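Local coordinates for alpha-fucosidase GH29 (PDB 4PSR), which probably hydrolyses alpha-L-fucosidic linkages, among them the alpha-1,6-linked core fucose of glycoproteins, as a TIM-barrel glycoside hydrolase of family GH29, at residues F29-H34 with K113-R118; A107-V112 with N162-V167; G178-A183 with K193-L198. One frame throughout, in Å; residues are numbered along the deposited sequence. Where two conformers were deposited one is given.

Interaction 1. Residues F29-H34 with K113-R118; sequences FGVYWH and KGSGAR. With FUL (beta-L-fucopyranose), chain M.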
# COMPACT_ATOMS: atom_id res chain seq x y z
N PHE A 29 2.59 -2.25 -7.83
CA PHE A 29 2.37 -0.82 -7.98
C PHE A 29 0.98 -0.58 -8.53
O PHE A 29 0.58 -1.16 -9.54
CB PHE A 29 3.42 -0.22 -8.94
CG PHE A 29 3.23 1.25 -9.19
CD1 PHE A 29 3.25 2.19 -8.16
CD2 PHE A 29 3.04 1.70 -10.49
CE1 PHE A 29 3.05 3.57 -8.42
CE2 PHE A 29 2.85 3.07 -10.76
CZ PHE A 29 2.86 3.99 -9.72
N GLY A 30 0.20 0.24 -7.81
CA GLY A 30 -1.10 0.70 -8.25
C GLY A 30 -1.27 2.20 -8.07
O GLY A 30 -0.44 2.86 -7.42
N VAL A 31 -2.33 2.75 -8.65
CA VAL A 31 -2.63 4.16 -8.56
C VAL A 31 -4.11 4.38 -8.26
O VAL A 31 -4.99 3.79 -8.87
CB VAL A 31 -2.24 4.92 -9.87
CG1 VAL A 31 -2.73 6.36 -9.83
CG2 VAL A 31 -0.74 4.86 -10.08
N TYR A 32 -4.39 5.29 -7.33
CA TYR A 32 -5.75 5.74 -7.08
C TYR A 32 -5.79 7.25 -6.92
O TYR A 32 -4.76 7.91 -7.00
CB TYR A 32 -6.44 5.01 -5.91
CG TYR A 32 -6.07 5.30 -4.45
CD1 TYR A 32 -7.04 5.18 -3.47
CD2 TYR A 32 -4.78 5.60 -4.06
CE1 TYR A 32 -6.76 5.38 -2.16
CE2 TYR A 32 -4.48 5.81 -2.72
CZ TYR A 32 -5.46 5.68 -1.78
OH TYR A 32 -5.11 5.87 -0.44
N TRP A 33 -6.98 7.80 -6.77
CA TRP A 33 -7.13 9.25 -6.76
C TRP A 33 -8.22 9.71 -5.80
O TRP A 33 -9.36 9.27 -5.88
CB TRP A 33 -7.38 9.81 -8.19
CG TRP A 33 -8.31 9.02 -9.04
CD1 TRP A 33 -9.65 9.21 -9.22
CD2 TRP A 33 -7.94 7.95 -9.90
NE1 TRP A 33 -10.15 8.29 -10.12
CE2 TRP A 33 -9.12 7.50 -10.54
CE3 TRP A 33 -6.74 7.29 -10.15
CZ2 TRP A 33 -9.11 6.44 -11.43
CZ3 TRP A 33 -6.75 6.22 -11.04
CH2 TRP A 33 -7.92 5.81 -11.66
N HIS A 34 -7.83 10.63 -4.94
CA HIS A 34 -8.76 11.34 -4.07
C HIS A 34 -9.33 12.54 -4.82
O HIS A 34 -8.80 13.64 -4.73
CB HIS A 34 -8.05 11.82 -2.79
CG HIS A 34 -7.80 10.75 -1.76
ND1 HIS A 34 -6.94 9.69 -1.96
CD2 HIS A 34 -8.27 10.62 -0.50
CE1 HIS A 34 -6.91 8.95 -0.86
NE2 HIS A 34 -7.71 9.49 0.04
N LYS A 113 -2.00 4.06 -16.98
CA LYS A 113 -1.49 2.85 -17.62
C LYS A 113 -0.01 3.02 -17.95
O LYS A 113 0.82 2.13 -17.71
CB LYS A 113 -2.28 2.55 -18.88
CG LYS A 113 -1.81 1.31 -19.61
CD LYS A 113 -1.98 0.05 -18.77
CE LYS A 113 -1.67 -1.22 -19.56
NZ LYS A 113 -1.86 -2.44 -18.73
N GLY A 114 0.33 4.18 -18.50
CA GLY A 114 1.69 4.50 -18.87
C GLY A 114 2.68 4.56 -17.71
O GLY A 114 3.87 4.35 -17.87
N SER A 115 2.15 4.75 -16.49
CA SER A 115 2.99 4.77 -15.28
C SER A 115 3.48 3.39 -14.84
O SER A 115 4.34 3.29 -13.96
CB SER A 115 2.27 5.43 -14.09
OG SER A 115 1.30 4.58 -13.48
N GLY A 116 2.89 2.33 -15.39
CA GLY A 116 3.21 0.97 -15.01
C GLY A 116 2.29 0.39 -13.93
O GLY A 116 2.54 -0.69 -13.43
N ALA A 117 1.23 1.11 -13.57
CA ALA A 117 0.26 0.63 -12.58
C ALA A 117 -0.37 -0.68 -13.08
O ALA A 117 -0.77 -0.75 -14.25
CB ALA A 117 -0.80 1.66 -12.41
N ARG A 118 -0.48 -1.67 -12.20
CA ARG A 118 -1.16 -2.90 -12.56
C ARG A 118 -2.54 -3.00 -11.92
O ARG A 118 -3.32 -3.88 -12.28
CB ARG A 118 -0.32 -4.11 -12.20
CG ARG A 118 0.83 -4.36 -13.13
CD ARG A 118 1.28 -5.78 -12.95
NE ARG A 118 2.22 -6.20 -13.96
CZ ARG A 118 2.86 -7.34 -13.91
NH1 ARG A 118 2.65 -8.18 -12.89
NH2 ARG A 118 3.71 -7.65 -14.87
C1 FUL M . -6.77 8.57 5.93
C2 FUL M . -7.88 9.52 5.54
O2 FUL M . -8.44 10.19 6.68
C3 FUL M . -7.26 10.51 4.59
O3 FUL M . -8.23 11.49 4.25
C4 FUL M . -6.79 9.75 3.38
O4 FUL M . -7.92 9.18 2.72
C5 FUL M . -5.81 8.67 3.82
C6 FUL M . -5.35 7.79 2.67
O5 FUL M . -6.36 7.81 4.81
O1 FUL M . -7.27 7.67 6.88
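F29 and A117 meet at the N-terminal end of the TIM-barrel strands, where the first strand, 29-33, begins and the turn after helix 105-114 leads into the second strand, 119-125. The backbone bond across the contact runs from R118 N to F29 O, 2.9 Å long and nearly straight at 173°. It lies just ahead of the parallel pairing of V31 with F119 and G121. A117 CA also approaches F29 O, in a CA-H...O contact of 3.5 Å.

The F29 side chain leaves the strand with CG anti to the backbone N (chi1 178°), and its ring presents CD2 and CE2 to the turn. S115 OG lies near the ring plane at its edge, 3.5 Å from CE2, and G116 C is in plane at the same rim. S115 OG itself is held by the carbonyl O of V112 in the helix, with a weak additional bond from A117 N. On the same side of the strand, two residues on, V31 CG2 packs on A117 CB at 4.0 Å, and V112 of the helix touches both side chains.

The helix ends in a Schellman motif. G116 takes a positive phi of 93°, with G116 N bonded to K113 O, and this reversal turns the chain toward the strand. R118 carries its guanidinium away from the contact to a salt bridge with D375.

Just past the far end of the first strand, H34 NE2 forms a 2.7 Å hydrogen bond with O4 of the bound fucose, whose C6 lies 3.7 Å from Y32 OH. H34 ND1 is held by N342 OD1. A strand met at its N-terminal end by the turn leading into the next parallel strand, and with ligand-binding side chains at its C-terminal end, is characteristic of the TIM barrel.

Interaction 2. Residues A107-V112 with N162-V167; sequences AIIKIV and NDMKLV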
# COMPACT_ATOMS: atom_id res chain seq x y z
N ALA A 107 -7.89 10.21 -21.03
CA ALA A 107 -6.50 10.65 -21.01
C ALA A 107 -5.82 10.31 -19.67
O ALA A 107 -4.67 9.86 -19.64
CB ALA A 107 -6.39 12.15 -21.31
N ILE A 108 -6.55 10.52 -18.57
CA ILE A 108 -6.00 10.24 -17.26
C ILE A 108 -5.70 8.76 -17.13
O ILE A 108 -4.64 8.38 -16.67
CB ILE A 108 -6.90 10.75 -16.14
CG1 ILE A 108 -6.84 12.28 -16.12
CG2 ILE A 108 -6.48 10.15 -14.79
CD1 ILE A 108 -7.91 12.91 -15.25
N ILE A 109 -6.61 7.90 -17.58
CA ILE A 109 -6.34 6.47 -17.49
C ILE A 109 -5.18 6.02 -18.39
O ILE A 109 -4.45 5.15 -18.01
CB ILE A 109 -7.62 5.64 -17.69
CG1 ILE A 109 -8.62 5.95 -16.56
CG2 ILE A 109 -7.32 4.14 -17.69
CD1 ILE A 109 -8.11 5.79 -15.09
N LYS A 110 -5.01 6.64 -19.55
CA LYS A 110 -3.85 6.33 -20.38
C LYS A 110 -2.54 6.69 -19.68
O LYS A 110 -1.56 5.95 -19.76
CB LYS A 110 -3.93 7.04 -21.75
CG LYS A 110 -5.04 6.58 -22.67
CD LYS A 110 -4.91 5.14 -23.05
CE LYS A 110 -5.94 4.75 -24.09
NZ LYS A 110 -5.84 3.30 -24.40
N ILE A 111 -2.52 7.83 -18.98
CA ILE A 111 -1.36 8.24 -18.19
C ILE A 111 -1.10 7.24 -17.05
O ILE A 111 0.03 6.84 -16.78
CB ILE A 111 -1.55 9.69 -17.66
CG1 ILE A 111 -1.52 10.69 -18.82
CG2 ILE A 111 -0.49 10.04 -16.63
CD1 ILE A 111 -2.18 12.01 -18.52
N VAL A 112 -2.17 6.83 -16.37
CA VAL A 112 -2.02 5.85 -15.30
C VAL A 112 -1.46 4.51 -15.85
O VAL A 112 -0.56 3.92 -15.28
CB VAL A 112 -3.35 5.68 -14.54
CG1 VAL A 112 -3.29 4.51 -13.60
CG2 VAL A 112 -3.70 6.97 -13.77
N ASN A 162 -8.25 -0.64 -20.36
CA ASN A 162 -6.81 -0.46 -20.37
C ASN A 162 -6.02 -1.55 -19.63
O ASN A 162 -4.86 -1.39 -19.30
CB ASN A 162 -6.47 0.96 -19.90
CG ASN A 162 -6.80 1.98 -20.94
OD1 ASN A 162 -6.00 2.20 -21.87
ND2 ASN A 162 -7.96 2.57 -20.87
N ASP A 163 -6.71 -2.66 -19.38
CA ASP A 163 -6.11 -3.90 -18.90
C ASP A 163 -5.34 -3.80 -17.58
O ASP A 163 -4.25 -4.37 -17.43
CB ASP A 163 -5.24 -4.52 -20.00
CG ASP A 163 -6.03 -4.84 -21.26
OD1 ASP A 163 -7.14 -5.40 -21.15
OD2 ASP A 163 -5.53 -4.51 -22.36
N MET A 164 -5.96 -3.10 -16.63
CA MET A 164 -5.51 -3.05 -15.25
C MET A 164 -6.61 -3.63 -14.38
O MET A 164 -7.80 -3.58 -14.73
CB MET A 164 -5.20 -1.60 -14.83
CG MET A 164 -4.04 -0.99 -15.57
SD MET A 164 -3.68 0.71 -15.19
CE MET A 164 -5.09 1.53 -15.91
N LYS A 165 -6.21 -4.20 -13.26
CA LYS A 165 -7.16 -4.59 -12.21
C LYS A 165 -7.75 -3.34 -11.58
O LYS A 165 -7.12 -2.28 -11.55
CB LYS A 165 -6.44 -5.45 -11.15
CG LYS A 165 -5.93 -6.80 -11.67
CD LYS A 165 -6.92 -7.91 -11.44
CE LYS A 165 -6.39 -9.28 -11.85
NZ LYS A 165 -7.42 -10.31 -11.56
N LEU A 166 -8.96 -3.47 -11.06
CA LEU A 166 -9.70 -2.34 -10.51
C LEU A 166 -9.65 -2.34 -8.98
O LEU A 166 -10.09 -3.32 -8.32
CB LEU A 166 -11.16 -2.39 -10.95
CG LEU A 166 -12.08 -1.28 -10.44
CD1 LEU A 166 -11.69 0.07 -10.96
CD2 LEU A 166 -13.54 -1.58 -10.77
N VAL A 167 -9.15 -1.24 -8.42
CA VAL A 167 -9.27 -0.96 -6.99
C VAL A 167 -10.32 0.13 -6.79
O VAL A 167 -10.39 1.11 -7.55
CB VAL A 167 -7.92 -0.56 -6.33
CG1 VAL A 167 -7.25 0.63 -7.02
CG2 VAL A 167 -8.09 -0.28 -4.84
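N162 and M164 both reach across to helix 105-114, N162 by its carboxamide and M164 by its thioether end. The flat amide of N162 lies beside I109, with ND2 3.6 Å from I109 CG2, while its other branch, OD1, accepts a hydrogen bond of 2.8 Å from K110 NZ. In this conformer, one of two modelled for K110, NZ lies in the carbonyl plane, on a lone pair of OD1, with a C=O...N angle of 142°. The lysine starts out away from the contact and bends at chi2 (-62°), bringing CD over to within 3.4 Å of N162 OD1. ND2 of N162 is bonded to L158 O, so the amide joins helix 105-114 to the last turn of helix 151-161, which N162 terminates.

This is the outer layer of the TIM barrel: the helix between the first two strands lies against the chain entering the third, 165-170. Two residues beyond N162, M164 packs between helix 105-114 and the sheet. Its chain is extended as far as SD and then turns at chi3 (-70°), which carries CE to 3.9 Å from I109 CG2. V112 crosses the methionine at about a right angle, its CG1 4.1 Å from M164 SD. Beneath them, V112 and M164 both rest on A120 of the second strand, and I109 reaches W33 of the first.

Interaction 3. Residues G178-A183 with K193-L198; sequences GFFQWA and KLLGQL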
# COMPACT_ATOMS: atom_id res chain seq x y z
N GLY A 178 -17.62 10.50 13.52
CA GLY A 178 -17.04 11.74 13.99
C GLY A 178 -16.63 12.73 12.92
O GLY A 178 -16.47 13.90 13.22
N PHE A 179 -16.46 12.30 11.67
CA PHE A 179 -15.98 13.24 10.66
C PHE A 179 -16.74 14.55 10.65
O PHE A 179 -16.15 15.62 10.59
CB PHE A 179 -16.07 12.59 9.27
CG PHE A 179 -15.43 13.38 8.15
CD1 PHE A 179 -14.06 13.49 8.04
CD2 PHE A 179 -16.22 13.97 7.17
CE1 PHE A 179 -13.47 14.18 6.98
CE2 PHE A 179 -15.63 14.65 6.11
CZ PHE A 179 -14.27 14.75 6.03
N PHE A 180 -18.07 14.45 10.68
CA PHE A 180 -18.92 15.63 10.61
C PHE A 180 -19.40 16.08 12.01
O PHE A 180 -20.45 16.67 12.15
CB PHE A 180 -20.12 15.35 9.70
CG PHE A 180 -19.83 15.45 8.21
CD1 PHE A 180 -19.30 16.61 7.68
CD2 PHE A 180 -20.18 14.40 7.34
CE1 PHE A 180 -19.08 16.75 6.30
CE2 PHE A 180 -19.97 14.56 5.94
CZ PHE A 180 -19.44 15.71 5.45
N GLN A 181 -18.59 15.85 13.03
CA GLN A 181 -19.02 16.16 14.41
C GLN A 181 -19.38 17.63 14.62
O GLN A 181 -20.19 17.94 15.50
CB GLN A 181 -17.93 15.74 15.42
CG GLN A 181 -16.67 16.55 15.38
CD GLN A 181 -15.64 15.98 16.31
OE1 GLN A 181 -14.70 15.32 15.91
NE2 GLN A 181 -15.81 16.26 17.60
N TRP A 182 -18.78 18.54 13.85
CA TRP A 182 -19.02 19.98 14.03
C TRP A 182 -20.13 20.56 13.14
O TRP A 182 -20.42 21.77 13.23
CB TRP A 182 -17.73 20.77 13.87
CG TRP A 182 -16.65 20.37 14.87
CD1 TRP A 182 -16.78 20.38 16.24
CD2 TRP A 182 -15.33 19.89 14.60
NE1 TRP A 182 -15.61 19.95 16.83
CE2 TRP A 182 -14.70 19.65 15.85
CE3 TRP A 182 -14.60 19.64 13.44
CZ2 TRP A 182 -13.39 19.17 15.97
CZ3 TRP A 182 -13.27 19.16 13.56
CH2 TRP A 182 -12.69 18.91 14.82
N ALA A 183 -20.71 19.75 12.25
CA ALA A 183 -21.82 20.22 11.44
C ALA A 183 -23.05 20.45 12.30
O ALA A 183 -23.27 19.70 13.24
CB ALA A 183 -22.16 19.22 10.32
N LYS A 193 -28.40 11.91 6.18
CA LYS A 193 -27.66 10.83 5.52
C LYS A 193 -26.28 11.33 5.06
O LYS A 193 -25.28 10.64 5.24
CB LYS A 193 -28.44 10.25 4.35
CG LYS A 193 -27.74 9.06 3.67
CD LYS A 193 -28.56 8.50 2.50
CE LYS A 193 -29.85 7.81 2.97
NZ LYS A 193 -30.63 7.40 1.78
N LEU A 194 -26.22 12.50 4.46
CA LEU A 194 -24.93 13.07 4.05
C LEU A 194 -23.96 13.23 5.24
O LEU A 194 -22.78 12.86 5.16
CB LEU A 194 -25.10 14.41 3.35
CG LEU A 194 -23.80 15.04 2.82
CD1 LEU A 194 -23.26 14.32 1.58
CD2 LEU A 194 -24.02 16.52 2.55
N LEU A 195 -24.50 13.77 6.33
CA LEU A 195 -23.71 14.24 7.46
C LEU A 195 -23.55 13.19 8.58
O LEU A 195 -23.02 13.51 9.64
CB LEU A 195 -24.32 15.54 8.02
CG LEU A 195 -24.39 16.69 7.03
CD1 LEU A 195 -25.09 17.91 7.62
CD2 LEU A 195 -23.01 17.10 6.58
N GLY A 196 -23.99 11.97 8.34
CA GLY A 196 -23.80 10.89 9.30
C GLY A 196 -24.59 11.06 10.59
O GLY A 196 -24.10 10.67 11.65
N GLN A 197 -25.80 11.62 10.49
CA GLN A 197 -26.65 11.89 11.65
C GLN A 197 -27.86 10.96 11.75
O GLN A 197 -28.74 11.21 12.55
CB GLN A 197 -27.13 13.34 11.60
CG GLN A 197 -26.04 14.36 11.83
CD GLN A 197 -26.54 15.79 11.81
OE1 GLN A 197 -27.74 16.05 11.96
NE2 GLN A 197 -25.62 16.72 11.61
N LEU A 198 -27.93 9.92 10.94
CA LEU A 198 -29.03 8.97 11.05
C LEU A 198 -28.84 8.12 12.29
O LEU A 198 -27.75 8.08 12.85
CB LEU A 198 -29.10 8.06 9.81
CG LEU A 198 -29.38 8.74 8.47
CD1 LEU A 198 -29.12 7.76 7.34
CD2 LEU A 198 -30.80 9.24 8.44
O HOH W 1 -22.98 15.47 11.72
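F180 and L195, with their CA atoms 5.9 Å apart, bring a type I turn (F180 to A183) against the C-terminal end of helix 189-195, which closes in a Schellman motif at G196. L195 CD2 sits squarely over the F180 ring, 3.7 Å from its centroid and 2° off the normal, a CH-pi contact in which the two side chains cross at about a right angle. The opposite face is covered by F179 CD2, so the ring is sandwiched between carbon atoms. F180 CE2 comes within 3.4 Å of L194 O, which N175 ND2 binds, and the other leucine methyl, L195 CD1, packs on A183 CB at 4.2 Å.

No direct hydrogen bond joins the segments, but one water does. It accepts from Q197 NE2 at 2.9 Å and lies within bonding distance of F180 O and L195 O. The Q197 amide is fixed in rotation by P184 O at NE2 and T186 N at OE1. F179, behind F180, meets H127 and W47, which both hydrogen-bond the fucose, and is thus a second-shell residue of the sugar site. The F180-L195 contact lies one layer behind, in the partly helical beta-to-alpha connection between strand 165-170 and helix 200-218, on the active-site side of the TIM barrel.

From the N terminus, interaction 1 closes the first long loop, bringing the chain back to strand 29-33 after helix 105-114. Interaction 2 opens before that loop is shut and ends beyond it, at 162-167, so the two cross along the chain. They share helix 105-114 and touch in space, where R118 O and K165 N probably hydrogen-bond; together they tie the first three barrel strands to their outer helix. Interaction 3 follows in series: nine residues lie between its segments, in the excursion that leaves strand 165-170. Its centre is 32 to 33 Å from the others, and it joins the turn after helix 175-179 to the end of helix 189-195, on the C-terminal side of the barrel.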